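Local coordinates for uncharacterized protein (Staphylococcus aureus subsp. aureus Mu50, PDB 4QPV) that is of unknown function but belongs to the DUF1672 family and adopts an unusual fold built on a repeated kinked helix followed by three beta strands, at residues 151-156 with 226-231. Sequence-based numbering, arbitrary orientation.
Sequences KYKYTG and FSTKDN
Thr155 and Phe226 form an antiparallel hydrogen-bonded pair: Phe226 N gives to Thr155 O at 2.8 Å, and Thr155 N returns a bond to Phe226 O at 3.0 Å. Next to them Tyr154 and Ser227 make the non-hydrogen-bonded pair, where the CA of Tyr154 brings its hydrogen to Phe226 O. Thr228 N then reaches Lys153 O at 3.0 Å from above the carbonyl plane, 51° out of it, as segment 226-231 leaves strand 220-227.

On the side of the sheet bearing Thr155 and Phe226, the threonine methyl CG2 meets Thr228 CG2 at 3.7 Å. Threonine suits this partly exposed edge because its other branch is polar: OG1 shares a water with Phe226 O. Thr155 O lies beside the rim of the Phe226 ring, near its plane, and CD1 lies 3.7 Å from Gly156 C; phenylalanine suits this buried place, where Tyr157 and Tyr276 meet the ring edge-to-face.

Behind these contacts, Ser227 OG, anti to its backbone N (chi1 179°), accepts from Lys229 N at 3.1 Å in an ST turn. A second water joins this hydroxyl to Lys153 O, so serine gives a buried position a small group with two polar partners. The side chain of Lys229, whose backbone N closes the turn, carries NZ to a salt bridge with Glu240 of helix 234-249, while Tyr154 bonds through OH to Leu145 O.

Three backbone bonds thus set the register of the short strand 154-155, and the waters on Lys153 O and Phe226 O extend that polar network to the hydroxyls of Ser227 and Thr155.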
loop_
_atom_site.group_PDB
_atom_site.type_symbol
_atom_site.label_atom_id
_atom_site.label_comp_id
_atom_site.label_asym_id
_atom_site.label_seq_id
_atom_site.Cartn_x
_atom_site.Cartn_y
_atom_site.Cartn_z
ATOM N N LYS A 151 9.840 11.645 20.119
ATOM C CA LYS A 151 9.674 13.088 20.266
ATOM C C LYS A 151 8.224 13.521 19.965
ATOM O O LYS A 151 7.681 14.315 20.728
ATOM C CB LYS A 151 10.650 13.849 19.348
ATOM C CG LYS A 151 10.638 15.364 19.602
ATOM C CD LYS A 151 11.475 16.152 18.621
ATOM C CE LYS A 151 11.491 17.617 19.011
ATOM N NZ LYS A 151 12.086 18.463 17.939
ATOM N N TYR A 152 7.632 13.033 18.861
ATOM C CA TYR A 152 6.284 13.449 18.448
ATOM C C TYR A 152 5.192 12.457 18.838
ATOM O O TYR A 152 4.034 12.609 18.423
ATOM C CB TYR A 152 6.248 13.784 16.958
ATOM C CG TYR A 152 7.093 15.006 16.659
ATOM C CD1 TYR A 152 6.715 16.271 17.112
ATOM C CD2 TYR A 152 8.305 14.890 15.978
ATOM C CE1 TYR A 152 7.506 17.394 16.869
ATOM C CE2 TYR A 152 9.116 16.004 15.747
ATOM C CZ TYR A 152 8.709 17.255 16.186
ATOM O OH TYR A 152 9.502 18.347 15.941
ATOM N N LYS A 153 5.544 11.516 19.734
ATOM C CA LYS A 153 4.629 10.610 20.409
ATOM C C LYS A 153 3.685 9.872 19.446
ATOM O O LYS A 153 2.463 10.066 19.489
ATOM C CB LYS A 153 3.812 11.398 21.457
ATOM C CG LYS A 153 4.678 12.053 22.538
ATOM C CD LYS A 153 3.845 12.889 23.478
ATOM C CE LYS A 153 4.655 13.512 24.611
ATOM N NZ LYS A 153 5.608 14.539 24.121
ATOM N N TYR A 154 4.249 9.042 18.578
ATOM C CA TYR A 154 3.435 8.261 17.651
ATOM C C TYR A 154 4.081 6.887 17.401
ATOM O O TYR A 154 5.231 6.633 17.763
ATOM C CB TYR A 154 3.212 9.024 16.293
ATOM C CG TYR A 154 4.483 9.290 15.499
ATOM C CD1 TYR A 154 5.074 8.286 14.721
ATOM C CD2 TYR A 154 5.068 10.551 15.490
ATOM C CE1 TYR A 154 6.260 8.515 14.022
ATOM C CE2 TYR A 154 6.274 10.783 14.822
ATOM C CZ TYR A 154 6.852 9.772 14.066
ATOM O OH TYR A 154 8.033 10.030 13.416
ATOM N N THR A 155 3.322 6.021 16.758
ATOM C CA THR A 155 3.745 4.735 16.201
ATOM C C THR A 155 3.097 4.648 14.842
ATOM O O THR A 155 2.168 5.408 14.542
ATOM C CB THR A 155 3.319 3.526 17.101
ATOM O OG1 THR A 155 1.904 3.369 17.018
ATOM C CG2 THR A 155 3.765 3.651 18.559
ATOM N N GLY A 156 3.504 3.680 14.051
ATOM C CA GLY A 156 2.799 3.413 12.810
ATOM C C GLY A 156 1.972 2.160 13.032
ATOM O O GLY A 156 1.770 1.730 14.172
ATOM N N PHE A 226 -0.184 6.937 14.494
ATOM C CA PHE A 226 -1.110 6.754 15.608
ATOM C C PHE A 226 -0.506 7.397 16.855
ATOM O O PHE A 226 0.570 6.988 17.315
ATOM C CB PHE A 226 -1.371 5.254 15.818
ATOM C CG PHE A 226 -1.967 4.558 14.615
ATOM C CD1 PHE A 226 -1.147 4.067 13.593
ATOM C CD2 PHE A 226 -3.347 4.382 14.503
ATOM C CE1 PHE A 226 -1.700 3.405 12.488
ATOM C CE2 PHE A 226 -3.892 3.652 13.435
ATOM C CZ PHE A 226 -3.064 3.175 12.433
ATOM N N SER A 227 -1.178 8.420 17.403
ATOM C CA SER A 227 -0.695 9.071 18.612
ATOM C C SER A 227 -0.569 8.066 19.775
ATOM O O SER A 227 -1.385 7.149 19.881
ATOM C CB SER A 227 -1.643 10.191 19.020
ATOM O OG SER A 227 -1.197 10.810 20.212
ATOM N N THR A 228 0.418 8.255 20.650
ATOM C CA THR A 228 0.554 7.422 21.853
ATOM C C THR A 228 -0.110 8.132 23.046
ATOM O O THR A 228 -0.101 7.593 24.153
ATOM C CB THR A 228 2.025 7.063 22.161
ATOM O OG1 THR A 228 2.758 8.260 22.380
ATOM C CG2 THR A 228 2.682 6.224 21.061
ATOM N N LYS A 229 -0.682 9.332 22.830
ATOM C CA LYS A 229 -1.398 10.086 23.880
ATOM C C LYS A 229 -2.689 9.385 24.259
ATOM O O LYS A 229 -3.453 9.013 23.374
ATOM C CB LYS A 229 -1.766 11.514 23.427
ATOM C CG LYS A 229 -0.594 12.409 23.061
ATOM C CD LYS A 229 -1.122 13.744 22.562
ATOM C CE LYS A 229 -0.018 14.723 22.256
ATOM N NZ LYS A 229 -0.572 16.056 21.893
ATOM N N ASP A 230 -2.981 9.286 25.564
ATOM C CA ASP A 230 -4.253 8.704 26.009
ATOM C C ASP A 230 -5.405 9.663 25.672
ATOM O O ASP A 230 -6.523 9.222 25.437
ATOM C CB ASP A 230 -4.227 8.418 27.526
ATOM C CG ASP A 230 -3.038 7.612 28.027
ATOM O OD1 ASP A 230 -2.702 6.580 27.392
ATOM O OD2 ASP A 230 -2.457 7.997 29.069
ATOM N N ASN A 231 -5.100 10.967 25.579
ATOM C CA ASN A 231 -6.078 12.034 25.370
ATOM C C ASN A 231 -5.877 12.793 24.043
ATOM O O ASN A 231 -6.083 14.008 24.006
ATOM C CB ASN A 231 -5.962 13.017 26.553
ATOM C CG ASN A 231 -4.600 13.699 26.670
ATOM O OD1 ASN A 231 -3.594 13.286 26.067
ATOM N ND2 ASN A 231 -4.542 14.778 27.423
HETATM O O HOH W 1 0.830 12.272 19.479
HETATM O O HOH W 2 0.300 4.462 18.988
#